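Side-chain contacts in MdbA protein (Corynebacterium matruchotii ATCC 14266, PDB 6BO0), which is a thiol-disulfide oxidoreductase of the DsbA family and probably forms disulfide bonds in exported proteins: residues R113-L116 / M117-Q121; K130-A133 / D134-K137; E6-F9 / A10-Y13; D156-K159 / K160-D164; K142-T145 / V146-A150. All blocks are in the same frame, centred on the assembly; numbering follows the deposited sequence.

All five contacts are local, each between neighbouring residues of one helix or of two successive short ones. Along the chain the order is contact 3, 1, 2, 5, 4. Contacts 1, 2 and 3 form a touching cluster, with centres 12 to 13 Å apart, where the N-terminal helices 3-7 and 9-12 meet helices 106-118 and 129-138. Contact 5, on helix 143-151, touches contact 2, centre to centre about 8 Å. Contact 4 stands apart on helix 155-172, its centre about 29 Å from that of contact 3, on the opposite side of the chain's centre. The arrangement fits a DsbA-like helical insertion in a thioredoxin fold, with helix 155-172 leading back to the sheet.

Contact 1 (R113-L116 / M117-Q121)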
loop_
_atom_site.group_PDB
_atom_site.type_symbol
_atom_site.label_atom_id
_atom_site.label_comp_id
_atom_site.label_asym_id
_atom_site.label_seq_id
_atom_site.Cartn_x
_atom_site.Cartn_y
_atom_site.Cartn_z
ATOM N N ARG A 113 -1.246 3.163 5.042
ATOM C CA ARG A 113 -1.620 1.891 4.413
ATOM C C ARG A 113 -2.288 0.969 5.424
ATOM O O ARG A 113 -3.305 0.332 5.121
ATOM C CB ARG A 113 -0.399 1.227 3.775
ATOM C CG ARG A 113 -0.659 -0.168 3.256
ATOM C CD ARG A 113 0.521 -0.760 2.526
ATOM N NE ARG A 113 0.265 -2.155 2.156
ATOM C CZ ARG A 113 0.463 -3.205 2.944
ATOM N NH1 ARG A 113 0.982 -3.068 4.148
ATOM N NH2 ARG A 113 0.109 -4.410 2.522
ATOM N N THR A 114 -1.709 0.867 6.611
ATOM C CA THR A 114 -2.303 0.046 7.666
ATOM C C THR A 114 -3.720 0.512 7.981
ATOM O O THR A 114 -4.650 -0.294 8.107
ATOM C CB THR A 114 -1.450 0.036 8.926
ATOM O OG1 THR A 114 -0.167 -0.517 8.617
ATOM C CG2 THR A 114 -2.117 -0.777 10.044
ATOM N N MET A 115 -3.885 1.816 8.129
ATOM C CA MET A 115 -5.189 2.371 8.407
ATOM C C MET A 115 -6.192 2.015 7.313
ATOM O O MET A 115 -7.300 1.585 7.592
ATOM C CB MET A 115 -5.053 3.883 8.628
ATOM C CG MET A 115 -6.354 4.622 8.865
ATOM S SD MET A 115 -7.332 4.978 7.415
ATOM C CE MET A 115 -6.264 6.120 6.532
ATOM N N LEU A 116 -5.804 2.197 6.051
ATOM C CA LEU A 116 -6.758 1.932 4.962
ATOM C C LEU A 116 -7.194 0.482 4.951
ATOM O O LEU A 116 -8.365 0.175 4.700
ATOM C CB LEU A 116 -6.142 2.263 3.612
ATOM C CG LEU A 116 -5.929 3.748 3.262
ATOM C CD1 LEU A 116 -5.166 3.838 1.959
ATOM C CD2 LEU A 116 -7.234 4.483 3.163
ATOM N N MET A 117 -6.261 -0.438 5.181
ATOM C CA MET A 117 -6.603 -1.855 5.196
ATOM C C MET A 117 -7.418 -2.210 6.434
ATOM O O MET A 117 -8.380 -2.983 6.342
ATOM C CB MET A 117 -5.330 -2.705 5.110
ATOM C CG MET A 117 -4.664 -2.646 3.753
ATOM S SD MET A 117 -5.755 -3.251 2.433
ATOM C CE MET A 117 -4.568 -3.414 1.078
ATOM N N THR A 118 -7.058 -1.661 7.588
ATOM C CA THR A 118 -7.751 -2.027 8.828
ATOM C C THR A 118 -9.162 -1.449 8.886
ATOM O O THR A 118 -10.115 -2.102 9.317
ATOM C CB THR A 118 -6.921 -1.583 10.034
ATOM O OG1 THR A 118 -5.611 -2.170 9.966
ATOM C CG2 THR A 118 -7.589 -1.972 11.332
ATOM N N GLU A 119 -9.294 -0.214 8.430
ATOM C CA GLU A 119 -10.588 0.472 8.457
ATOM C C GLU A 119 -11.455 0.225 7.236
ATOM O O GLU A 119 -12.545 0.777 7.147
ATOM C CB GLU A 119 -10.393 1.985 8.630
ATOM C CG GLU A 119 -9.609 2.375 9.877
ATOM C CD GLU A 119 -10.355 2.176 11.172
ATOM O OE1 GLU A 119 -11.597 2.103 11.168
ATOM O OE2 GLU A 119 -9.664 2.082 12.199
ATOM N N GLN A 120 -10.963 -0.621 6.322
ATOM C CA GLN A 120 -11.585 -0.845 5.018
ATOM C C GLN A 120 -13.118 -0.884 5.032
ATOM O O GLN A 120 -13.752 -0.149 4.288
ATOM C CB GLN A 120 -11.041 -2.143 4.450
ATOM C CG GLN A 120 -11.563 -2.520 3.085
ATOM C CD GLN A 120 -10.977 -3.832 2.668
ATOM O OE1 GLN A 120 -11.491 -4.896 3.030
ATOM N NE2 GLN A 120 -9.879 -3.782 1.963
ATOM N N GLN A 121 -13.724 -1.764 5.828
ATOM C CA GLN A 121 -15.166 -1.909 5.742
ATOM C C GLN A 121 -15.916 -0.708 6.261
ATOM O O GLN A 121 -17.020 -0.458 5.792
ATOM C CB GLN A 121 -15.617 -3.158 6.464
ATOM C CG GLN A 121 -15.215 -4.392 5.684
ATOM C CD GLN A 121 -15.996 -5.625 6.026
ATOM O OE1 GLN A 121 -17.066 -5.575 6.650
ATOM N NE2 GLN A 121 -15.506 -6.747 5.563
#
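Thr118 lies alongside Thr114, one turn further on, and the two side chains point the same way. Both sit at the end of helix 106-118, part of the helical insertion of this DsbA-like thioredoxin fold. Thr118 OG1 donates to Thr114 O at 2.8 Å. It comes from above the carbonyl plane, 39° out of it. Thr118 N also bonds Thr114 O, at 2.8 Å and nearly along the C=O axis. One residue thus grips this oxygen twice. The torsion of Thr118 explains it: chi1 of -57° keeps OG1 beside its own backbone N, facing the preceding turn. The methyl of the earlier threonine flanks the hydroxyl, with Thr114 CG2 3.8 Å from Thr118 OG1.

Met115 and Glu119 cross at about a right angle, with Met115 CG 4.1 Å from Glu119 CG. Glu119 CG also rests 3.3 Å from Met115 O, the acceptor for Glu119 N. Beyond this, the carboxylate is held by Tyr13 and Asn122. Met117 CG, beside its own backbone N, lies 3.5 Å from Arg113 O. Arg113, extended as far as NE, forms salt bridges with Glu45 and Asp60, which probably balance its charge.

Gln120 opens the next short helix, 120-123. Gln120 CB touches Leu116 O at 3.5 Å. Its extended chain carries NE2 to two backbone oxygens, those of Phe47 and of the modified residue Cys49, an S-hydroxycysteine in the CxxC sequence.

Contact 2 (K130-A133 / D134-K137); sequences KDLA and DMAK
Met135 starts beside the preceding turn, its CB 3.5 Å from Leu132 O. CG comes next, 3.4 Å from Asp131 O, the acceptor for Met135 N. SD lies 3.7 Å from Asp131 O and 4.1 Å from Leu132 CD2, where the two side chains cross obliquely. With chi1 near -64°, CG stays beside the backbone N and the chain runs back along the helix. CE bends off at chi3 and packs against Phe9 and Met115.

Next to this apolar strip the helix surface is polar. Asp131 OD1 and Asp134 OD2 are like charges 4.4 Å apart. Water 1 bridges the two carboxylates, 2.8 Å from Asp131 OD1 and 2.7 Å from Asp134 OD2. Lys130 NZ forms a salt bridge to Asp131 OD1 at 3.5 Å, its hydrogen bond weak. This probably eases the repulsion. Asp131 OD2 is taken by the backbone N of Glu128, near the helix start.

Ala133 and Ala136 face helix 143-151, where their small CB atoms permit close approach. The pattern is that of an amphipathic helix, here 129-138, in the helical insertion of a DsbA-like fold.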
loop_
_atom_site.group_PDB
_atom_site.type_symbol
_atom_site.label_atom_id
_atom_site.label_comp_id
_atom_site.label_asym_id
_atom_site.label_seq_id
_atom_site.Cartn_x
_atom_site.Cartn_y
_atom_site.Cartn_z
ATOM N N LYS A 130 -10.815 14.581 -0.293
ATOM C CA LYS A 130 -10.616 15.562 0.782
ATOM C C LYS A 130 -10.638 14.900 2.167
ATOM O O LYS A 130 -9.978 15.365 3.092
ATOM C CB LYS A 130 -11.677 16.675 0.718
ATOM C CG LYS A 130 -13.120 16.240 0.937
ATOM C CD LYS A 130 -14.119 17.345 0.674
ATOM C CE LYS A 130 -15.495 16.894 1.109
ATOM N NZ LYS A 130 -15.555 16.859 2.593
ATOM N N ASP A 131 -11.432 13.847 2.310
ATOM C CA ASP A 131 -11.536 13.125 3.572
ATOM C C ASP A 131 -10.274 12.304 3.829
ATOM O O ASP A 131 -9.758 12.242 4.953
ATOM C CB ASP A 131 -12.773 12.217 3.575
ATOM C CG ASP A 131 -14.040 12.979 3.312
ATOM O OD1 ASP A 131 -14.298 13.951 4.051
ATOM O OD2 ASP A 131 -14.742 12.643 2.339
ATOM N N LEU A 132 -9.795 11.646 2.788
ATOM C CA LEU A 132 -8.527 10.924 2.861
ATOM C C LEU A 132 -7.373 11.861 3.168
ATOM O O LEU A 132 -6.466 11.505 3.917
ATOM C CB LEU A 132 -8.311 10.146 1.576
ATOM C CG LEU A 132 -9.306 9.030 1.352
ATOM C CD1 LEU A 132 -9.328 8.594 -0.111
ATOM C CD2 LEU A 132 -9.005 7.842 2.234
ATOM N N ALA A 133 -7.437 13.091 2.641
ATOM C CA ALA A 133 -6.430 14.099 2.963
ATOM C C ALA A 133 -6.455 14.448 4.452
ATOM O O ALA A 133 -5.403 14.567 5.084
ATOM C CB ALA A 133 -6.649 15.341 2.117
ATOM N N ASP A 134 -7.657 14.600 5.015
ATOM C CA ASP A 134 -7.785 14.883 6.456
ATOM C C ASP A 134 -7.149 13.755 7.275
ATOM O O ASP A 134 -6.492 14.012 8.295
ATOM C CB ASP A 134 -9.245 15.032 6.872
ATOM C CG ASP A 134 -9.913 16.248 6.292
ATOM O OD1 ASP A 134 -9.219 17.223 5.942
ATOM O OD2 ASP A 134 -11.155 16.214 6.208
ATOM N N MET A 135 -7.382 12.514 6.859
ATOM C CA MET A 135 -6.810 11.359 7.571
ATOM C C MET A 135 -5.271 11.354 7.494
ATOM O O MET A 135 -4.574 11.072 8.465
ATOM C CB MET A 135 -7.411 10.055 7.007
ATOM C CG MET A 135 -8.912 9.937 7.244
ATOM S SD MET A 135 -9.672 8.717 6.164
ATOM C CE MET A 135 -10.043 7.422 7.300
ATOM N N ALA A 136 -4.772 11.697 6.315
ATOM C CA ALA A 136 -3.333 11.795 6.110
ATOM C C ALA A 136 -2.724 12.847 7.024
ATOM O O ALA A 136 -1.644 12.638 7.606
ATOM C CB ALA A 136 -3.015 12.087 4.638
ATOM N N LYS A 137 -3.411 13.989 7.171
ATOM C CA LYS A 137 -2.930 15.035 8.073
ATOM C C LYS A 137 -2.839 14.514 9.513
ATOM O O LYS A 137 -1.835 14.734 10.197
ATOM C CB LYS A 137 -3.828 16.254 7.995
ATOM C CG LYS A 137 -3.340 17.435 8.834
ATOM C CD LYS A 137 -4.213 18.659 8.644
ATOM C CE LYS A 137 -3.700 19.835 9.465
ATOM N NZ LYS A 137 -2.367 20.300 9.008
HETATM O O HOH W 1 -13.045 14.273 6.589
#

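Contact 3 (E6-F9 / A10-Y13); sequences EEKF and AETY
Tyr13 turns the edge of its ring to the face of Phe9 in a T-shaped stack. The planes stand at 85° and the centroids are 5.5 Å apart. Tyr13 CE2 does the touching, 4.0 Å from Phe9 CG and offset toward the rim of that ring. Tyr13 CD2 meets Phe9 CB, also at 4.0 Å, in the plane of the tyrosine ring. Both residues hold CG beside the backbone N, with chi1 of -78° for Phe9 and -56° for Tyr13. The rings therefore leave the chain side by side and point the same way. The opposite face of Phe9 lies on the backbone of Glu6, whose CA is over the ring centre. Thr12 CG2 sits over one face of the Tyr13 ring, toward its rim.

This segment pair lies in the N-terminal arm, ahead of the first strand of the thioredoxin-type sheet. Its rings pack on helices 106-118 and 129-138 of the insertion. Glu6 has a salt bridge to Lys127.

Around the turn, Lys8 O collects several donors. Glu11 N is 3.0 Å from Lys8 O, well above the carbonyl plane, and Thr12 N is 3.3 Å from it, in that plane. Thr12 OG1 comes to 3.2 Å from Lys8 O, but its proton has a second acceptor within reach. Tyr13 is the first residue after helix 9-12 to leave helical angles, and its N still bonds Phe9 O at 2.9 Å.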
loop_
_atom_site.group_PDB
_atom_site.type_symbol
_atom_site.label_atom_id
_atom_site.label_comp_id
_atom_site.label_asym_id
_atom_site.label_seq_id
_atom_site.Cartn_x
_atom_site.Cartn_y
_atom_site.Cartn_z
ATOM N N GLU A 6 -11.960 9.517 13.985
ATOM C CA GLU A 6 -10.755 9.636 13.171
ATOM C C GLU A 6 -9.629 10.378 13.854
ATOM O O GLU A 6 -8.464 10.082 13.581
ATOM C CB GLU A 6 -11.063 10.283 11.831
ATOM C CG GLU A 6 -11.862 9.362 10.936
ATOM C CD GLU A 6 -12.234 9.995 9.614
ATOM O OE1 GLU A 6 -13.117 9.440 8.943
ATOM O OE2 GLU A 6 -11.649 11.044 9.254
ATOM N N GLU A 7 -9.949 11.330 14.740
ATOM C CA GLU A 7 -8.893 12.024 15.473
ATOM C C GLU A 7 -8.007 11.024 16.211
ATOM O O GLU A 7 -6.770 11.209 16.268
ATOM C CB GLU A 7 -9.474 13.065 16.431
ATOM C CG GLU A 7 -9.934 14.343 15.735
ATOM C CD GLU A 7 -8.825 15.045 14.960
ATOM O OE1 GLU A 7 -7.662 15.018 15.414
ATOM O OE2 GLU A 7 -9.110 15.632 13.893
ATOM N N LYS A 8 -8.634 9.957 16.730
ATOM C CA LYS A 8 -7.900 8.940 17.508
ATOM C C LYS A 8 -6.995 8.000 16.706
ATOM O O LYS A 8 -6.198 7.235 17.325
ATOM C CB LYS A 8 -8.855 8.126 18.397
ATOM C CG LYS A 8 -9.094 8.735 19.778
ATOM C CD LYS A 8 -9.714 10.129 19.735
ATOM C CE LYS A 8 -8.685 11.247 19.869
ATOM N NZ LYS A 8 -9.316 12.583 20.040
ATOM N N PHE A 9 -7.082 8.050 15.374
ATOM C CA PHE A 9 -6.262 7.284 14.496
ATOM C C PHE A 9 -4.826 7.608 14.764
ATOM O O PHE A 9 -4.004 6.769 14.518
ATOM C CB PHE A 9 -6.602 7.612 13.013
ATOM C CG PHE A 9 -7.861 6.948 12.487
ATOM C CD1 PHE A 9 -8.696 6.212 13.340
ATOM C CD2 PHE A 9 -8.207 7.066 11.156
ATOM C CE1 PHE A 9 -9.854 5.610 12.863
ATOM C CE2 PHE A 9 -9.377 6.481 10.679
ATOM C CZ PHE A 9 -10.189 5.740 11.521
ATOM N N ALA A 10 -4.505 8.828 15.236
ATOM C CA ALA A 10 -3.097 9.192 15.445
ATOM C C ALA A 10 -2.433 8.311 16.518
ATOM O O ALA A 10 -1.224 8.096 16.495
ATOM C CB ALA A 10 -2.983 10.668 15.816
ATOM N N GLU A 11 -3.241 7.829 17.457
ATOM C CA GLU A 11 -2.774 6.899 18.493
ATOM C C GLU A 11 -2.734 5.476 17.967
ATOM O O GLU A 11 -1.867 4.697 18.330
ATOM C CB GLU A 11 -3.689 6.937 19.731
ATOM C CG GLU A 11 -3.819 8.290 20.420
ATOM C CD GLU A 11 -4.884 8.333 21.537
ATOM O OE1 GLU A 11 -5.650 7.349 21.734
ATOM O OE2 GLU A 11 -4.969 9.366 22.244
ATOM N N THR A 12 -3.697 5.139 17.127
ATOM C CA THR A 12 -3.887 3.779 16.664
ATOM C C THR A 12 -2.859 3.362 15.609
ATOM O O THR A 12 -2.356 2.236 15.655
ATOM C CB THR A 12 -5.335 3.612 16.144
ATOM O OG1 THR A 12 -6.247 4.011 17.179
ATOM C CG2 THR A 12 -5.641 2.187 15.778
ATOM N N TYR A 13 -2.572 4.270 14.673
ATOM C CA TYR A 13 -1.721 4.004 13.535
ATOM C C TYR A 13 -0.468 4.855 13.647
ATOM O O TYR A 13 -0.318 5.865 12.972
ATOM C CB TYR A 13 -2.510 4.269 12.245
ATOM C CG TYR A 13 -3.784 3.445 12.199
ATOM C CD1 TYR A 13 -3.741 2.071 12.038
ATOM C CD2 TYR A 13 -5.024 4.045 12.333
ATOM C CE1 TYR A 13 -4.897 1.306 12.041
ATOM C CE2 TYR A 13 -6.181 3.295 12.317
ATOM C CZ TYR A 13 -6.114 1.924 12.170
ATOM O OH TYR A 13 -7.275 1.183 12.165
#

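Contact 4 (D156-K159 / K160-D164)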
loop_
_atom_site.group_PDB
_atom_site.type_symbol
_atom_site.label_atom_id
_atom_site.label_comp_id
_atom_site.label_asym_id
_atom_site.label_seq_id
_atom_site.Cartn_x
_atom_site.Cartn_y
_atom_site.Cartn_z
ATOM N N ASP A 156 -4.466 10.712 -11.998
ATOM C CA ASP A 156 -4.233 10.128 -13.302
ATOM C C ASP A 156 -2.969 9.268 -13.317
ATOM O O ASP A 156 -2.945 8.200 -13.934
ATOM C CB ASP A 156 -4.206 11.231 -14.347
ATOM C CG ASP A 156 -5.604 11.842 -14.596
ATOM O OD1 ASP A 156 -6.628 11.271 -14.137
ATOM O OD2 ASP A 156 -5.676 12.887 -15.261
ATOM N N GLU A 157 -1.923 9.717 -12.634
ATOM C CA GLU A 157 -0.710 8.924 -12.499
ATOM C C GLU A 157 -1.033 7.580 -11.843
ATOM O O GLU A 157 -0.558 6.523 -12.273
ATOM C CB GLU A 157 0.280 9.715 -11.689
ATOM C CG GLU A 157 1.674 9.134 -11.591
ATOM C CD GLU A 157 2.692 10.182 -11.156
ATOM O OE1 GLU A 157 2.764 11.254 -11.788
ATOM O OE2 GLU A 157 3.442 9.951 -10.213
ATOM N N PHE A 158 -1.880 7.612 -10.817
ATOM C CA PHE A 158 -2.262 6.399 -10.129
ATOM C C PHE A 158 -3.059 5.458 -11.033
ATOM O O PHE A 158 -2.896 4.248 -10.968
ATOM C CB PHE A 158 -3.046 6.697 -8.842
ATOM C CG PHE A 158 -3.475 5.417 -8.167
ATOM C CD1 PHE A 158 -2.549 4.657 -7.455
ATOM C CD2 PHE A 158 -4.738 4.897 -8.371
ATOM C CE1 PHE A 158 -2.901 3.421 -6.939
ATOM C CE2 PHE A 158 -5.090 3.655 -7.859
ATOM C CZ PHE A 158 -4.162 2.920 -7.149
ATOM N N LYS A 159 -3.933 5.996 -11.883
ATOM C CA LYS A 159 -4.656 5.128 -12.826
ATOM C C LYS A 159 -3.670 4.286 -13.641
ATOM O O LYS A 159 -3.887 3.077 -13.864
ATOM C CB LYS A 159 -5.560 5.941 -13.756
ATOM C CG LYS A 159 -6.804 6.525 -13.093
ATOM C CD LYS A 159 -7.661 7.278 -14.104
ATOM C CE LYS A 159 -8.452 8.412 -13.463
ATOM N NZ LYS A 159 -9.432 8.987 -14.424
ATOM N N LYS A 160 -2.598 4.918 -14.102
ATOM C CA LYS A 160 -1.580 4.195 -14.863
ATOM C C LYS A 160 -0.802 3.209 -13.986
ATOM O O LYS A 160 -0.459 2.116 -14.441
ATOM C CB LYS A 160 -0.614 5.165 -15.560
ATOM C CG LYS A 160 0.460 4.453 -16.384
ATOM C CD LYS A 160 1.176 5.386 -17.337
ATOM C CE LYS A 160 2.579 4.936 -17.699
ATOM N NZ LYS A 160 2.746 3.528 -18.082
ATOM N N ILE A 161 -0.456 3.597 -12.758
ATOM C CA ILE A 161 0.192 2.661 -11.792
ATOM C C ILE A 161 -0.643 1.369 -11.712
ATOM O O ILE A 161 -0.132 0.250 -11.823
ATOM C CB ILE A 161 0.251 3.312 -10.340
ATOM C CG1 ILE A 161 1.210 4.506 -10.248
ATOM C CG2 ILE A 161 0.558 2.256 -9.255
ATOM C CD1 ILE A 161 2.671 4.156 -10.341
ATOM N N ALA A 162 -1.937 1.529 -11.467
ATOM C CA ALA A 162 -2.829 0.391 -11.273
ATOM C C ALA A 162 -2.920 -0.469 -12.541
ATOM O O ALA A 162 -2.842 -1.701 -12.477
ATOM C CB ALA A 162 -4.201 0.902 -10.869
ATOM N N ASP A 163 -3.073 0.185 -13.689
ATOM C CA ASP A 163 -3.131 -0.562 -14.940
ATOM C C ASP A 163 -1.823 -1.315 -15.198
ATOM O O ASP A 163 -1.832 -2.472 -15.639
ATOM C CB ASP A 163 -3.392 0.385 -16.117
ATOM C CG ASP A 163 -4.796 0.955 -16.151
ATOM O OD1 ASP A 163 -5.698 0.456 -15.459
ATOM O OD2 ASP A 163 -5.011 1.899 -16.966
ATOM N N ASP A 164 -0.702 -0.649 -14.920
ATOM C CA ASP A 164 0.599 -1.254 -15.126
ATOM C C ASP A 164 0.816 -2.461 -14.216
ATOM O O ASP A 164 1.386 -3.472 -14.638
ATOM C CB ASP A 164 1.718 -0.225 -14.940
ATOM C CG ASP A 164 1.797 0.774 -16.081
ATOM O OD1 ASP A 164 1.136 0.554 -17.108
ATOM O OD2 ASP A 164 2.552 1.750 -15.937
HETATM O O HOH W 2 -6.744 2.224 -13.951
#
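Phe158 lies against both Ile161 and Ala162 on the buried side of helix 155-172. Its CD1 is 4.2 Å from Ile161 CB, and its CE2 is 4.2 Å from Ala162 CB. Both meet the ring obliquely. CG stands anti to the backbone N, chi1 178°, which swings the ring out toward helix 89-103. There it touches Asn91, Thr95 and Tyr98. Ile161 sends CG1 the other way, back to 3.4 Å from Glu157 O. Ala162 N bonds Phe158 O at 2.9 Å. The end of Glu157 is held by Lys102 and Tyr98, both at OE2.

The solvent side is charged, with fewer close contacts between the segments. Within 160-164, Lys160 NZ bridges to Asp164 OD2 at 2.8 Å, on the syn lone pair of that oxygen. A bend at chi4 brings the ammonium round to it. Lys159 and Asp156 pair less closely. The 3.6 Å between Lys159 NZ and Asp156 OD1 is long, and the pair is doubtful because the lysine has a second conformer. Water 2 donates to Lys159 O and to Asp163 OD1, the latter over a distance short enough to be treated with caution. It links the side chain of Asp163 to the turn before.

One hydrophobic face and one salt-bridged face make this an amphipathic helix. In this thioredoxin fold it leads from the helical insertion back to strand 181-184.

Contact 5 (K142-T145 / V146-A150)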
loop_
_atom_site.group_PDB
_atom_site.type_symbol
_atom_site.label_atom_id
_atom_site.label_comp_id
_atom_site.label_asym_id
_atom_site.label_seq_id
_atom_site.Cartn_x
_atom_site.Cartn_y
_atom_site.Cartn_z
ATOM N N LYS A 142 2.931 15.789 5.452
ATOM C CA LYS A 142 3.291 17.170 5.176
ATOM C C LYS A 142 2.094 17.947 4.638
ATOM O O LYS A 142 1.207 17.377 3.993
ATOM C CB LYS A 142 4.410 17.230 4.141
ATOM C CG LYS A 142 5.764 16.702 4.623
ATOM C CD LYS A 142 6.871 16.870 3.576
ATOM C CE LYS A 142 6.769 15.858 2.430
ATOM N NZ LYS A 142 7.853 15.938 1.393
ATOM N N ASP A 143 2.100 19.260 4.857
ATOM C CA ASP A 143 1.036 20.128 4.373
ATOM C C ASP A 143 0.818 19.960 2.877
ATOM O O ASP A 143 -0.326 19.901 2.406
ATOM C CB ASP A 143 1.370 21.596 4.713
ATOM C CG ASP A 143 1.512 21.870 6.198
ATOM O OD1 ASP A 143 0.978 21.120 7.019
ATOM O OD2 ASP A 143 2.138 22.905 6.523
ATOM N N GLU A 144 1.899 19.937 2.102
ATOM C CA GLU A 144 1.770 19.832 0.653
ATOM C C GLU A 144 1.201 18.472 0.228
ATOM O O GLU A 144 0.486 18.378 -0.779
ATOM C CB GLU A 144 3.135 20.082 0.008
ATOM C CG GLU A 144 3.137 20.071 -1.501
ATOM C CD GLU A 144 2.393 21.214 -2.172
ATOM O OE1 GLU A 144 1.843 22.140 -1.497
ATOM O OE2 GLU A 144 2.326 21.168 -3.420
ATOM N N THR A 145 1.541 17.430 0.986
ATOM C CA THR A 145 0.998 16.096 0.695
ATOM C C THR A 145 -0.513 16.081 0.882
ATOM O O THR A 145 -1.243 15.545 0.065
ATOM C CB THR A 145 1.658 15.052 1.574
ATOM O OG1 THR A 145 3.071 15.101 1.353
ATOM C CG2 THR A 145 1.123 13.647 1.343
ATOM N N VAL A 146 -0.965 16.670 1.976
ATOM C CA VAL A 146 -2.383 16.761 2.274
ATOM C C VAL A 146 -3.100 17.488 1.123
ATOM O O VAL A 146 -4.139 17.046 0.650
ATOM C CB VAL A 146 -2.587 17.462 3.637
ATOM C CG1 VAL A 146 -4.065 17.710 3.915
ATOM C CG2 VAL A 146 -1.997 16.628 4.771
ATOM N N LYS A 147 -2.528 18.625 0.696
ATOM C CA LYS A 147 -3.117 19.361 -0.424
ATOM C C LYS A 147 -3.190 18.495 -1.694
ATOM O O LYS A 147 -4.206 18.478 -2.381
ATOM C CB LYS A 147 -2.305 20.624 -0.679
ATOM C CG LYS A 147 -2.862 21.505 -1.782
ATOM C CD LYS A 147 -1.864 22.547 -2.239
ATOM C CE LYS A 147 -1.631 23.563 -1.171
ATOM N NZ LYS A 147 -0.712 24.599 -1.698
ATOM N N LYS A 148 -2.091 17.801 -2.021
ATOM C CA LYS A 148 -2.066 17.025 -3.246
ATOM C C LYS A 148 -3.081 15.890 -3.195
ATOM O O LYS A 148 -3.651 15.519 -4.226
ATOM C CB LYS A 148 -0.694 16.459 -3.503
ATOM C CG LYS A 148 0.285 17.506 -4.019
ATOM C CD LYS A 148 1.569 16.812 -4.421
ATOM C CE LYS A 148 2.666 17.770 -4.767
ATOM N NZ LYS A 148 3.768 16.979 -5.357
ATOM N N ILE A 149 -3.275 15.275 -2.017
ATOM C CA ILE A 149 -4.317 14.242 -1.904
ATOM C C ILE A 149 -5.692 14.845 -2.204
ATOM O O ILE A 149 -6.454 14.348 -3.042
ATOM C CB ILE A 149 -4.312 13.584 -0.515
ATOM C CG1 ILE A 149 -3.000 12.818 -0.278
ATOM C CG2 ILE A 149 -5.518 12.641 -0.391
ATOM C CD1 ILE A 149 -2.805 12.336 1.134
ATOM N N ALA A 150 -6.024 15.934 -1.525
ATOM C CA ALA A 150 -7.349 16.536 -1.699
ATOM C C ALA A 150 -7.585 16.951 -3.145
ATOM O O ALA A 150 -8.692 16.835 -3.650
ATOM C CB ALA A 150 -7.507 17.746 -0.775
HETATM O O HOH W 3 1.539 24.192 -3.191
#
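Glu144 and Lys147 form the one salt bridge between the two segments, with Glu144 OE1 3.6 Å from Lys147 NZ. Water 3 also bridges the two groups. It donates to Glu144 OE1 at 2.7 Å and accepts from Lys147 NZ at 2.7 Å. Glu144 holds CG anti to its N, chi1 -177°, and bends at chi2 (68°), which folds the carboxylate toward the next turn. Lys147 bends at chi3 to meet it.

Lys148 is placed differently. Its aliphatic part passes the same carboxylate, with Lys148 CE 3.7 Å from Glu144 OE2. The extended chain carries NZ past it to Asp103 and the hydroxyl of Tyr154.

The apolar contact is that of Thr145 CG2 with Ile149 CD1, at 4.1 Å. Ile149 also packs on Ala133, Ala136 and Ala96. It thereby joins helix 143-151 to helices 129-138 and 89-103 of the DsbA-like helical insertion. Other carbons lie against carbonyl oxygens: the methylene Ile149 CG1 is 3.3 Å from Thr145 O, and the methyl Val146 CG2 is 3.4 Å from Lys142 O.

The backbone bonds are regular. Val146 N reaches Lys142 O at 3.0 Å, the first of four such bonds from the N-cap residue Lys142 onward. Asp104 OD2 receives both Lys142 N and Thr145 OG1. A carboxylate from outside the helix thus takes up donors at its start, where the helix dipole would favour a negative charge.

Polar groups are therefore divided by direction: Glu144 and Lys147 share a water at the surface, while the ammonium of Lys148 and the hydroxyl of Thr145 are committed to Asp103 and Asp104.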